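Local coordinates for protein MmeI (PDB 5HR4) that is a type IIL restriction-modification enzyme that binds calcium and probably methylates the exocyclic amino group of adenine in DNA, using S-adenosyl-L-methionine, at residues 254-259 and 447-452; 831-836 and 874-879. All coordinates share one frame; numbering follows the deposited sequence.

Interaction 1 of 2, residues 254-259 and 447-452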
ATOM      1  N   PHE A 254      16.438  36.316 -19.807  1.00 33.89           N
ATOM      2  CA  PHE A 254      15.512  35.377 -19.180  1.00 30.94           C
ATOM      3  C   PHE A 254      14.124  35.984 -19.079  1.00 26.01           C
ATOM      4  O   PHE A 254      13.982  37.145 -18.696  1.00 32.34           O
ATOM      5  CB  PHE A 254      15.983  34.992 -17.779  1.00 35.02           C
ATOM      6  CG  PHE A 254      17.151  34.072 -17.769  1.00 29.15           C
ATOM      7  CD1 PHE A 254      16.964  32.702 -17.718  1.00 32.99           C
ATOM      8  CD2 PHE A 254      18.433  34.568 -17.824  1.00 30.85           C
ATOM      9  CE1 PHE A 254      18.046  31.840 -17.720  1.00 33.45           C
ATOM     10  CE2 PHE A 254      19.517  33.715 -17.825  1.00 33.57           C
ATOM     11  CZ  PHE A 254      19.323  32.348 -17.779  1.00 34.71           C
ATOM     12  N   PRO A 255      13.086  35.222 -19.382  1.00 30.83           N
ATOM     13  CA  PRO A 255      11.737  35.798 -19.401  1.00 28.42           C
ATOM     14  C   PRO A 255      11.241  36.059 -17.994  1.00 24.21           C
ATOM     15  O   PRO A 255      11.756  35.516 -17.018  1.00 31.46           O
ATOM     16  CB  PRO A 255      10.902  34.704 -20.075  1.00 22.10           C
ATOM     17  CG  PRO A 255      11.610  33.405 -19.629  1.00 23.48           C
ATOM     18  CD  PRO A 255      13.078  33.753 -19.579  1.00 30.00           C
ATOM     19  N   TYR A 256      10.195  36.868 -17.913  1.00 26.35           N
ATOM     20  CA  TYR A 256       9.413  37.006 -16.688  1.00 30.92           C
ATOM     21  C   TYR A 256       8.512  35.780 -16.497  1.00 30.27           C
ATOM     22  O   TYR A 256       7.789  35.375 -17.421  1.00 31.93           O
ATOM     23  CB  TYR A 256       8.604  38.308 -16.766  1.00 25.83           C
ATOM     24  CG  TYR A 256       7.494  38.495 -15.751  1.00 33.55           C
ATOM     25  CD1 TYR A 256       7.768  38.625 -14.387  1.00 32.81           C
ATOM     26  CD2 TYR A 256       6.162  38.588 -16.161  1.00 34.35           C
ATOM     27  CE1 TYR A 256       6.734  38.809 -13.459  1.00 34.86           C
ATOM     28  CE2 TYR A 256       5.128  38.771 -15.245  1.00 33.94           C
ATOM     29  CZ  TYR A 256       5.411  38.886 -13.895  1.00 35.74           C
ATOM     30  OH  TYR A 256       4.363  39.064 -12.989  1.00 28.12           O
ATOM     31  N   ILE A 257       8.564  35.170 -15.305  1.00 26.14           N
ATOM     32  CA  ILE A 257       7.836  33.930 -15.029  1.00 28.72           C
ATOM     33  C   ILE A 257       6.745  34.128 -13.964  1.00 31.65           C
ATOM     34  O   ILE A 257       5.599  33.702 -14.148  1.00 31.96           O
ATOM     35  CB  ILE A 257       8.810  32.800 -14.626  1.00 32.09           C
ATOM     36  CG1 ILE A 257       9.868  32.611 -15.708  1.00 30.66           C
ATOM     37  CG2 ILE A 257       8.066  31.498 -14.424  1.00 29.50           C
ATOM     38  CD1 ILE A 257       9.334  31.818 -16.894  1.00 31.10           C
ATOM     39  N   ASN A 258       7.103  34.703 -12.817  1.00 27.44           N
ATOM     40  CA  ASN A 258       6.180  35.142 -11.746  1.00 27.01           C
ATOM     41  C   ASN A 258       5.484  33.930 -11.146  1.00 30.85           C
ATOM     42  O   ASN A 258       6.126  32.897 -10.898  1.00 31.42           O
ATOM     43  CB  ASN A 258       5.220  36.146 -12.246  1.00 32.62           C
ATOM     44  CG  ASN A 258       4.391  36.779 -11.133  1.00 55.39           C
ATOM     45  OD1 ASN A 258       3.355  37.392 -11.424  1.00 77.15           O
ATOM     46  ND2 ASN A 258       4.845  36.653  -9.852  1.00 59.45           N
ATOM     47  N   GLY A 259       4.180  34.027 -10.875  1.00 32.94           N
ATOM     48  CA  GLY A 259       3.517  32.903 -10.244  1.00 38.53           C
ATOM     49  C   GLY A 259       3.962  32.711  -8.806  1.00 34.42           C
ATOM     50  O   GLY A 259       5.047  33.169  -8.442  1.00 32.01           O
ATOM     51  N   ARG A 447       1.667  29.166 -21.517  1.00 35.53           N
ATOM     52  CA  ARG A 447       1.111  29.876 -20.381  1.00 30.28           C
ATOM     53  C   ARG A 447       2.229  30.385 -19.477  1.00 33.18           C
ATOM     54  O   ARG A 447       2.337  29.989 -18.305  1.00 30.16           O
ATOM     55  CB  ARG A 447       0.127  28.984 -19.625  1.00 28.23           C
ATOM     56  CG  ARG A 447      -1.172  28.799 -20.348  1.00 28.38           C
ATOM     57  CD  ARG A 447      -1.919  27.617 -19.797  1.00 33.46           C
ATOM     58  NE  ARG A 447      -3.359  27.742 -20.024  1.00 37.10           N
ATOM     59  CZ  ARG A 447      -4.217  26.727 -19.970  1.00 38.96           C
ATOM     60  NH1 ARG A 447      -3.783  25.493 -19.711  1.00 37.77           N
ATOM     61  NH2 ARG A 447      -5.512  26.938 -20.178  1.00 34.51           N
ATOM     62  N   ILE A 448       3.044  31.282 -20.028  1.00 33.12           N
ATOM     63  CA  ILE A 448       4.083  31.992 -19.293  1.00 33.75           C
ATOM     64  C   ILE A 448       3.840  33.486 -19.454  1.00 34.37           C
ATOM     65  O   ILE A 448       3.676  33.956 -20.580  1.00 32.16           O
ATOM     66  CB  ILE A 448       5.497  31.637 -19.784  1.00 35.94           C
ATOM     67  CG1 ILE A 448       5.697  30.113 -19.753  1.00 30.86           C
ATOM     68  CG2 ILE A 448       6.550  32.355 -18.937  1.00 31.70           C
ATOM     69  CD1 ILE A 448       5.605  29.524 -18.386  1.00 26.16           C
ATOM     70  N   PRO A 449       3.852  34.281 -18.372  1.00 40.01           N
ATOM     71  CA  PRO A 449       4.125  33.900 -16.993  1.00 35.44           C
ATOM     72  C   PRO A 449       3.012  33.074 -16.342  1.00 36.69           C
ATOM     73  O   PRO A 449       1.884  32.977 -16.843  1.00 32.02           O
ATOM     74  CB  PRO A 449       4.272  35.264 -16.296  1.00 33.56           C
ATOM     75  CG  PRO A 449       3.407  36.126 -17.051  1.00 30.51           C
ATOM     76  CD  PRO A 449       3.629  35.729 -18.474  1.00 34.36           C
ATOM     77  N   LEU A 450       3.352  32.514 -15.186  1.00 36.25           N
ATOM     78  CA  LEU A 450       2.481  31.592 -14.474  1.00 36.38           C
ATOM     79  C   LEU A 450       1.347  32.372 -13.821  1.00 32.92           C
ATOM     80  O   LEU A 450       1.511  32.949 -12.747  1.00 42.54           O
ATOM     81  CB  LEU A 450       3.306  30.813 -13.453  1.00 37.39           C
ATOM     82  CG  LEU A 450       4.423  29.985 -14.106  1.00 35.75           C
ATOM     83  CD1 LEU A 450       5.399  29.411 -13.085  1.00 29.20           C
ATOM     84  CD2 LEU A 450       3.818  28.862 -14.971  1.00 27.35           C
ATOM     85  N   LYS A 451       0.184  32.398 -14.465  1.00 31.03           N
ATOM     86  CA  LYS A 451      -0.971  33.083 -13.899  1.00 38.32           C
ATOM     87  C   LYS A 451      -1.957  32.153 -13.194  1.00 37.62           C
ATOM     88  O   LYS A 451      -2.763  32.625 -12.390  1.00 46.70           O
ATOM     89  CB  LYS A 451      -1.702  33.875 -14.989  1.00 32.14           C
ATOM     90  N   SER A 452      -1.918  30.858 -13.471  1.00 39.60           N
ATOM     91  CA  SER A 452      -2.824  29.890 -12.875  1.00 30.78           C
ATOM     92  C   SER A 452      -2.046  29.081 -11.850  1.00 32.24           C
ATOM     93  O   SER A 452      -0.868  28.763 -12.058  1.00 30.97           O
ATOM     94  CB  SER A 452      -3.409  28.973 -13.960  1.00 36.94           C
ATOM     95  OG  SER A 452      -4.755  28.601 -13.683  1.00 37.49           O
TER
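One backbone hydrogen bond joins the loops 254-259 and 447-452, neither of them a regular helix or strand. The amide N of L450 donates to the carbonyl O of I257 over 2.7 Å, arriving nearly along the C=O axis (C=O...N angle 165°). CB of P449, whose preceding peptide bond is cis, packs by the same carbonyl O of I257. A weak hydrogen bond from the hydroxyl OH of Y256 to OD1 of N258 ties the end of the phenol to its own loop.

Apolar contacts flank the polar link. CB of I257 points away from 447-452, yet both its branches touch that loop: CD1 meets CG2 of I448 at 3.5 Å, and CG2, anti to the backbone N, lies 3.6 Å from CD1 of L450. I257 runs alongside each of these two partners, pointing the same way. The Y256 ring, its CG also anti to the backbone N (chi1 167°), crosses P449 obliquely, with CE2 3.6 Å from CG of the proline. At G259, phi is positive, and a CB there would run into that of L450.

The two loops connect the helicase spacer region with the methyltransferase region. The first loop leads from helix 249-252 into helix 259-262, where F262 touches I257 and L261 touches L450. The second follows helix 416-440, whose W427 also packs on L450, and leads to strand 455-458, an edge strand of the nine-stranded, Rossmann-like sheet of the methyltransferase.

Interaction 2 of 2, residues 831-836 and 874-879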
ATOM      1  N   LYS A 831     -18.265 -41.251  11.588  1.00 60.81           N
ATOM      2  CA  LYS A 831     -17.345 -42.344  11.277  1.00 57.39           C
ATOM      3  C   LYS A 831     -16.833 -42.248   9.846  1.00 55.83           C
ATOM      4  O   LYS A 831     -15.696 -42.651   9.557  1.00 51.30           O
ATOM      5  CB  LYS A 831     -18.030 -43.691  11.514  1.00 54.71           C
ATOM      6  N   ALA A 832     -17.656 -41.714   8.944  1.00 52.41           N
ATOM      7  CA  ALA A 832     -17.218 -41.530   7.568  1.00 54.70           C
ATOM      8  C   ALA A 832     -16.075 -40.527   7.500  1.00 53.00           C
ATOM      9  O   ALA A 832     -15.035 -40.789   6.883  1.00 51.94           O
ATOM     10  CB  ALA A 832     -18.401 -41.082   6.706  1.00 50.83           C
ATOM     11  N   ILE A 833     -16.243 -39.374   8.154  1.00 54.22           N
ATOM     12  CA  ILE A 833     -15.195 -38.356   8.157  1.00 49.72           C
ATOM     13  C   ILE A 833     -13.936 -38.876   8.848  1.00 49.72           C
ATOM     14  O   ILE A 833     -12.814 -38.611   8.401  1.00 51.55           O
ATOM     15  CB  ILE A 833     -15.723 -37.064   8.803  1.00 48.51           C
ATOM     16  CG1 ILE A 833     -16.862 -36.491   7.959  1.00 47.95           C
ATOM     17  CG2 ILE A 833     -14.612 -36.049   8.963  1.00 49.81           C
ATOM     18  CD1 ILE A 833     -17.381 -35.156   8.445  1.00 50.99           C
ATOM     19  N   GLU A 834     -14.092 -39.643   9.928  1.00 47.37           N
ATOM     20  CA  GLU A 834     -12.916 -40.242  10.551  1.00 47.47           C
ATOM     21  C   GLU A 834     -12.192 -41.176   9.587  1.00 50.52           C
ATOM     22  O   GLU A 834     -10.957 -41.169   9.520  1.00 46.33           O
ATOM     23  CB  GLU A 834     -13.319 -40.975  11.826  1.00 50.19           C
ATOM     24  CG  GLU A 834     -13.884 -40.022  12.871  1.00 57.67           C
ATOM     25  CD  GLU A 834     -14.485 -40.724  14.066  1.00 61.18           C
ATOM     26  OE1 GLU A 834     -14.666 -41.962  13.996  1.00 65.33           O
ATOM     27  OE2 GLU A 834     -14.773 -40.031  15.071  1.00 61.19           O
ATOM     28  N   GLU A 835     -12.944 -41.963   8.804  1.00 50.36           N
ATOM     29  CA  GLU A 835     -12.317 -42.907   7.880  1.00 51.17           C
ATOM     30  C   GLU A 835     -11.525 -42.188   6.789  1.00 50.47           C
ATOM     31  O   GLU A 835     -10.413 -42.606   6.440  1.00 48.23           O
ATOM     32  CB  GLU A 835     -13.375 -43.823   7.264  1.00 53.91           C
ATOM     33  N   ALA A 836     -12.076 -41.110   6.233  1.00 51.99           N
ATOM     34  CA  ALA A 836     -11.305 -40.319   5.278  1.00 51.99           C
ATOM     35  C   ALA A 836     -10.067 -39.721   5.939  1.00 47.36           C
ATOM     36  O   ALA A 836      -8.977 -39.711   5.347  1.00 42.09           O
ATOM     37  CB  ALA A 836     -12.179 -39.219   4.683  1.00 45.73           C
ATOM     38  N   LYS A 874     -16.137 -35.187   0.223  1.00 49.44           N
ATOM     39  CA  LYS A 874     -17.409 -35.875   0.020  1.00 45.68           C
ATOM     40  C   LYS A 874     -18.108 -36.165   1.346  1.00 46.54           C
ATOM     41  O   LYS A 874     -19.313 -35.924   1.490  1.00 48.20           O
ATOM     42  CB  LYS A 874     -17.157 -37.167  -0.759  1.00 47.46           C
ATOM     43  CG  LYS A 874     -18.404 -37.949  -1.192  1.00 50.39           C
ATOM     44  CD  LYS A 874     -18.155 -39.452  -1.040  1.00 53.97           C
ATOM     45  CE  LYS A 874     -18.868 -40.273  -2.106  1.00 58.19           C
ATOM     46  NZ  LYS A 874     -18.207 -40.205  -3.451  1.00 66.80           N
ATOM     47  N   ALA A 875     -17.359 -36.660   2.336  1.00 44.36           N
ATOM     48  CA  ALA A 875     -17.939 -36.919   3.650  1.00 42.53           C
ATOM     49  C   ALA A 875     -18.345 -35.629   4.357  1.00 47.88           C
ATOM     50  O   ALA A 875     -19.429 -35.562   4.951  1.00 49.81           O
ATOM     51  CB  ALA A 875     -16.953 -37.708   4.504  1.00 41.95           C
ATOM     52  N   VAL A 876     -17.496 -34.594   4.314  1.00 44.78           N
ATOM     53  CA  VAL A 876     -17.840 -33.329   4.969  1.00 45.54           C
ATOM     54  C   VAL A 876     -18.983 -32.639   4.231  1.00 47.77           C
ATOM     55  O   VAL A 876     -19.920 -32.117   4.850  1.00 51.36           O
ATOM     56  CB  VAL A 876     -16.601 -32.412   5.076  1.00 47.02           C
ATOM     57  CG1 VAL A 876     -16.960 -31.048   5.686  1.00 44.19           C
ATOM     58  CG2 VAL A 876     -15.510 -33.065   5.905  1.00 44.42           C
ATOM     59  N   ASP A 877     -18.918 -32.609   2.901  1.00 45.05           N
ATOM     60  CA  ASP A 877     -19.984 -31.976   2.139  1.00 46.34           C
ATOM     61  C   ASP A 877     -21.320 -32.634   2.423  1.00 48.95           C
ATOM     62  O   ASP A 877     -22.347 -31.952   2.543  1.00 47.65           O
ATOM     63  CB  ASP A 877     -19.664 -32.040   0.653  1.00 47.49           C
ATOM     64  CG  ASP A 877     -18.455 -31.212   0.290  1.00 51.07           C
ATOM     65  OD1 ASP A 877     -18.128 -30.285   1.072  1.00 52.35           O
ATOM     66  OD2 ASP A 877     -17.842 -31.484  -0.773  1.00 52.85           O
ATOM     67  N   SER A 878     -21.321 -33.964   2.536  1.00 46.83           N
ATOM     68  CA  SER A 878     -22.535 -34.687   2.894  1.00 50.48           C
ATOM     69  C   SER A 878     -23.090 -34.215   4.237  1.00 53.30           C
ATOM     70  O   SER A 878     -24.305 -34.048   4.389  1.00 52.29           O
ATOM     71  CB  SER A 878     -22.256 -36.188   2.915  1.00 49.93           C
ATOM     72  OG  SER A 878     -23.134 -36.849   3.809  1.00 56.95           O
ATOM     73  N   VAL A 879     -22.218 -33.984   5.223  1.00 56.10           N
ATOM     74  CA  VAL A 879     -22.697 -33.527   6.526  1.00 54.19           C
ATOM     75  C   VAL A 879     -23.403 -32.186   6.390  1.00 54.99           C
ATOM     76  O   VAL A 879     -24.404 -31.922   7.069  1.00 55.69           O
ATOM     77  CB  VAL A 879     -21.539 -33.455   7.535  1.00 54.75           C
ATOM     78  CG1 VAL A 879     -22.038 -32.906   8.851  1.00 55.37           C
ATOM     79  CG2 VAL A 879     -20.929 -34.833   7.735  1.00 58.71           C
TER
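I833 dominates the meeting of segments 831-836 and 874-879 of helices 827-845 and 863-880, with A875 as its main counterpart. The isoleucine's CB does not aim straight across, but CG1 lies beside the backbone N (chi1 -64°) and the chain continues extended (chi2 -175°), carrying its tip across. CG1 of I833 rests 3.7 Å from CB of A875, which points toward segment 831-836; the CA atoms of I833 and A875 are 5.5 Å apart. The small A875 side chain is consistent with the close approach of the backbones. CB of A875 meets CB of A832 at 4.3 Å. The segments form an antiparallel helix pair within the C-terminal domain, their axes 8.9 Å apart at closest approach and 158° apart in direction. Beyond A875, CD1 of I833 reaches two valines one turn apart, V876 CG2 at 3.8 Å and V879 CG2 at 3.6 Å. It crosses both side chains at about a right angle, and each valine offers the methyl that lies anti to its carbonyl carbon. An alanine at I833 removes CG1, CG2 and CD1 and would probably loosen the packing against A875 and both valines. L784 and W822 also touch I833, while L788 packs on V876.

In the fold
Interaction 1 closes before interaction 2 opens along the chain, and the two occupy opposite sides of the chain's centre. Their centres are about 78 Å apart and their nearest atoms about 61 Å, so they do not touch and share no helix, strand or sheet. Interaction 1 brings together two distinct regions, the helicase spacer and the methyltransferase, across 188 residues. Interaction 2 is more local: helices 827-845 and 863-880 both belong to the C-terminal domain. The two contacts therefore sit in different parts of a multidomain chain, one joining regions and the other within one. Both lie away from the calcium and sinefungin sites, with nearest atoms about 27 and 22 Å from the bound DNA.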